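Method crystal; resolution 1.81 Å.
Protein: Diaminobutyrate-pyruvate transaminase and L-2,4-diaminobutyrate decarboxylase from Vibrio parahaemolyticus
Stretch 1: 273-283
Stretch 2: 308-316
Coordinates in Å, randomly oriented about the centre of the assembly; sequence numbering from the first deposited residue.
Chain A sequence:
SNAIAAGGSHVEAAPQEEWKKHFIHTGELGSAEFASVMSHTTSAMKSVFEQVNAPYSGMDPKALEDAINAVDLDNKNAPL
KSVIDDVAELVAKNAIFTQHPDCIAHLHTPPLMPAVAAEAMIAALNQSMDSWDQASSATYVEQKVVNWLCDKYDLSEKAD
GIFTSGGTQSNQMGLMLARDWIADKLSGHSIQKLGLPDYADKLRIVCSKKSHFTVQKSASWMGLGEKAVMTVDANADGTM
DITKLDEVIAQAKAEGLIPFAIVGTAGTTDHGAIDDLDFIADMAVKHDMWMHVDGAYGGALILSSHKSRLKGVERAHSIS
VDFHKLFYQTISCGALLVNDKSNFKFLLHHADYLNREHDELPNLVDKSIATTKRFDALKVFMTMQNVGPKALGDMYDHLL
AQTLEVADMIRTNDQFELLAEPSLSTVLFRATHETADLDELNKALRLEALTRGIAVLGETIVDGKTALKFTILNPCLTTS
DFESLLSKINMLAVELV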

# COMPACT_ATOMS: atom_id res chain seq x y z
N ALA A 273 -8.37 15.31 19.95
CA ALA A 273 -7.64 15.45 21.21
C ALA A 273 -6.20 14.89 21.07
O ALA A 273 -5.97 13.90 20.35
N ILE A 274 -5.27 15.54 21.77
CA ILE A 274 -3.86 15.15 21.82
C ILE A 274 -3.52 14.75 23.26
O ILE A 274 -3.54 15.59 24.18
N ASP A 275 -3.28 13.45 23.46
CA ASP A 275 -2.87 12.94 24.76
C ASP A 275 -1.65 13.72 25.28
O ASP A 275 -0.92 14.38 24.51
N ASP A 276 -1.48 13.70 26.60
CA ASP A 276 -0.30 14.22 27.22
C ASP A 276 0.89 13.26 26.98
O ASP A 276 1.21 12.36 27.80
N LEU A 277 1.52 13.45 25.82
CA LEU A 277 2.56 12.58 25.33
C LEU A 277 3.79 12.60 26.25
O LEU A 277 4.45 11.61 26.42
N ASP A 278 4.09 13.75 26.84
CA ASP A 278 5.22 13.83 27.76
C ASP A 278 5.03 13.00 29.02
O ASP A 278 5.92 12.31 29.47
N PHE A 279 3.84 13.05 29.60
CA PHE A 279 3.57 12.18 30.78
C PHE A 279 3.54 10.68 30.42
O PHE A 279 4.02 9.84 31.19
N ILE A 280 2.99 10.37 29.25
CA ILE A 280 2.97 8.99 28.78
C ILE A 280 4.44 8.53 28.63
O ILE A 280 4.80 7.42 29.03
N ALA A 281 5.29 9.42 28.12
CA ALA A 281 6.70 9.09 27.93
C ALA A 281 7.35 8.84 29.29
O ALA A 281 8.23 7.96 29.44
N ASP A 282 6.93 9.60 30.30
CA ASP A 282 7.48 9.40 31.65
C ASP A 282 6.99 8.11 32.24
O ASP A 282 7.73 7.50 32.98
N MSE A 283 5.74 7.74 31.95
CA MSE A 283 5.22 6.41 32.32
C MSE A 283 6.06 5.26 31.71
O MSE A 283 6.39 4.25 32.37
N SER A 308 4.07 22.81 20.14
CA SER A 308 4.11 22.57 21.60
C SER A 308 3.11 21.53 22.13
O SER A 308 3.37 20.86 23.11
N ARG A 309 1.96 21.41 21.49
CA ARG A 309 0.97 20.41 21.91
C ARG A 309 1.42 18.94 21.80
O ARG A 309 0.90 18.09 22.50
N LEU A 310 2.40 18.70 20.94
CA LEU A 310 2.99 17.38 20.70
C LEU A 310 4.20 17.16 21.62
O LEU A 310 4.87 16.16 21.49
N LYS A 311 4.47 18.09 22.55
CA LYS A 311 5.59 17.94 23.49
C LYS A 311 5.67 16.51 24.05
O LYS A 311 4.70 16.02 24.57
N GLY A 312 6.83 15.85 23.94
CA GLY A 312 6.91 14.42 24.33
C GLY A 312 7.02 13.51 23.11
O GLY A 312 7.61 12.44 23.16
N VAL A 313 6.48 13.97 21.98
CA VAL A 313 6.61 13.19 20.72
C VAL A 313 8.08 12.92 20.42
O VAL A 313 8.41 11.83 19.95
N GLU A 314 8.97 13.87 20.74
CA GLU A 314 10.39 13.62 20.43
C GLU A 314 11.06 12.45 21.19
O GLU A 314 12.18 12.04 20.85
N ARG A 315 10.41 11.97 22.25
CA ARG A 315 10.91 10.89 23.10
C ARG A 315 10.31 9.50 22.77
O ARG A 315 10.74 8.50 23.37
N ALA A 316 9.38 9.45 21.80
CA ALA A 316 8.67 8.21 21.43
C ALA A 316 9.65 7.14 20.99
O ALA A 316 10.67 7.43 20.33

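This is a mixed contact, in which the start of a helix and the loop before it pack on two 3-10 segments and the turn between them through a small apolar patch, three bridging waters and an arginine-aspartate salt-bridge cluster. The two stretches bury 540 Å² between them.

The CA traces come closest where Gly312 CA lies 3.9 Å from Asp278 CA. Gly312 follows Lys311 in a type II turn from Leu310 to Val313. A CB here would point toward the helix and fall 2.3 Å from Asp278 N, a clash. The phi/psi of 107/-27 would also jam it against the carbonyl O of Lys311. Glycine therefore suits both the turn and the close approach. The turn is also held by Gly312 N, which donates to Glu314 OE1 at 2.8 Å.

The apolar patch is formed by Ile274 and Leu277, which both point toward the second stretch. Ile274 (m, t) places CG2 4.0 Å from Leu310 CD2 and 3.6 Å from Arg309 O. Its CD1 lies over one face of the Arg309 guanidinium. The CA-to-CB bond of Arg309 (m, t, p, with chi4 -173°) points sideways, but the end of the side chain comes nearer. The CA-to-CB bond of Leu310 (m, t) points away from the first stretch, but the end of the side chain comes nearer. Leu277 (m, t) is buried, with CD1 3.8 Å from Val313 CB and CB 3.5 Å from Lys311 O. Val313 is p.

Arg315 points toward the helix and has the largest covered area, 90 Å². Its chi angles are m, t, p and -163°. Arg315 NH2 donates to Asp278 OD1 at 2.9 Å and to Asp282 OD1 at 2.9 Å. Arg315 NH1 also donates to Asp282 OD1 at 2.9 Å. Asp278 OD1 and Asp282 OD1 both lie at the guanidinium edge, near its plane, where its N-H groups point. Ala281 CB covers one face, 3.4 Å from Arg315 NH2. Asp278 is t and Asp282 is m. The two aspartates are one helical turn apart, so a single arginine can reach both.

Asp276 (t) takes no part in the contact. It caps the helix, and its OD1 accepts from Phe279 N at 3.1 Å.

Waters fill the gap near Arg309. Water 1 accepts from Ile274 N at 2.8 Å and, weakly, from Arg309 NH2 at 2.9 Å. Water 2 lies between Ile274 O, at 3.1 Å, and Arg309 O, at 2.6 Å. Water 3 accepts from Leu277 N at 3.1 Å and sits 2.9 Å from Arg309 O and 2.7 Å from Lys311 O. Waters 2 and 3 join backbone groups across the contact; water 1 joins a backbone N to a side chain.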

# COMPACT_ATOMS: atom_id res chain seq x y z
CB ALA A 273 -8.39 14.69 22.32
CB ILE A 274 -2.92 16.25 21.23
CG1 ILE A 274 -3.37 16.62 19.81
CG2 ILE A 274 -1.44 15.72 21.23
CD1 ILE A 274 -2.48 17.72 19.09
CB ASP A 275 -2.55 11.43 24.70
CG ASP A 275 -3.78 10.56 24.42
OD1 ASP A 275 -4.93 10.95 24.74
OD2 ASP A 275 -3.59 9.49 23.84
CB ASP A 276 -0.56 14.40 28.74
CG ASP A 276 0.61 15.07 29.44
OD1 ASP A 276 1.71 15.14 28.85
OD2 ASP A 276 0.42 15.48 30.62
CB LEU A 277 2.96 13.02 23.91
CG LEU A 277 1.95 12.90 22.78
CD1 LEU A 277 2.66 13.15 21.36
CD2 LEU A 277 1.17 11.56 22.86
CB ASP A 278 5.49 15.30 28.12
CG ASP A 278 6.92 15.52 28.49
OD1 ASP A 278 7.82 15.15 27.72
OD2 ASP A 278 7.16 16.10 29.55
CB PHE A 279 2.25 12.55 31.45
CG PHE A 279 2.01 11.81 32.71
CD1 PHE A 279 2.59 12.23 33.90
CD2 PHE A 279 1.22 10.66 32.72
CE1 PHE A 279 2.36 11.52 35.10
CE2 PHE A 279 0.99 9.96 33.88
CZ PHE A 279 1.56 10.40 35.10
CB ILE A 280 2.19 8.87 27.50
CG1 ILE A 280 0.70 9.12 27.82
CG2 ILE A 280 2.35 7.46 26.87
CD1 ILE A 280 -0.21 9.19 26.59
CB ALA A 281 7.46 10.20 27.11
CB ASP A 282 7.12 10.56 32.58
CG ASP A 282 7.83 11.87 32.19
OD1 ASP A 282 8.95 11.82 31.63
OD2 ASP A 282 7.27 12.93 32.47
CB MSE A 283 3.73 6.30 31.94
CG MSE A 283 2.83 7.06 32.92
SE MSE A 283 2.87 6.47 34.79
CE MSE A 283 4.11 7.70 35.61
CB SER A 308 3.94 23.88 22.37
OG SER A 308 2.67 24.46 22.08
CB ARG A 309 -0.35 20.64 21.21
CG ARG A 309 -0.90 22.02 21.54
CD ARG A 309 -2.27 22.26 21.00
NE ARG A 309 -3.17 21.17 21.38
CZ ARG A 309 -4.41 21.05 20.92
NH1 ARG A 309 -4.88 21.98 20.08
NH2 ARG A 309 -5.17 20.02 21.29
CB LEU A 310 3.41 17.26 19.21
CG LEU A 310 2.37 17.43 18.11
CD1 LEU A 310 3.01 17.28 16.74
CD2 LEU A 310 1.28 16.35 18.31
CB LYS A 311 5.50 18.97 24.64
CG LYS A 311 6.72 18.88 25.58
CD LYS A 311 7.98 19.31 24.77
CE LYS A 311 9.26 19.16 25.58
NZ LYS A 311 10.44 19.52 24.75
CB VAL A 313 5.86 13.83 19.49
CG1 VAL A 313 6.61 15.04 18.98
CG2 VAL A 313 5.70 12.79 18.34
CB GLU A 314 11.25 14.90 20.61
CG GLU A 314 11.50 15.34 22.08
CD GLU A 314 10.26 15.78 22.90
OE1 GLU A 314 9.15 16.10 22.31
OE2 GLU A 314 10.45 15.87 24.15
CB ARG A 315 10.59 11.22 24.56
CG ARG A 315 11.05 12.66 25.01
CD ARG A 315 10.43 13.06 26.35
NE ARG A 315 10.75 12.07 27.36
CZ ARG A 315 10.11 11.94 28.52
NH1 ARG A 315 10.52 11.01 29.35
NH2 ARG A 315 9.05 12.71 28.82
CB ALA A 316 7.69 8.48 20.30
O HOH W 1 -6.09 17.94 23.03
O HOH W 2 -1.13 17.53 24.10
O HOH W 3 2.00 16.20 24.43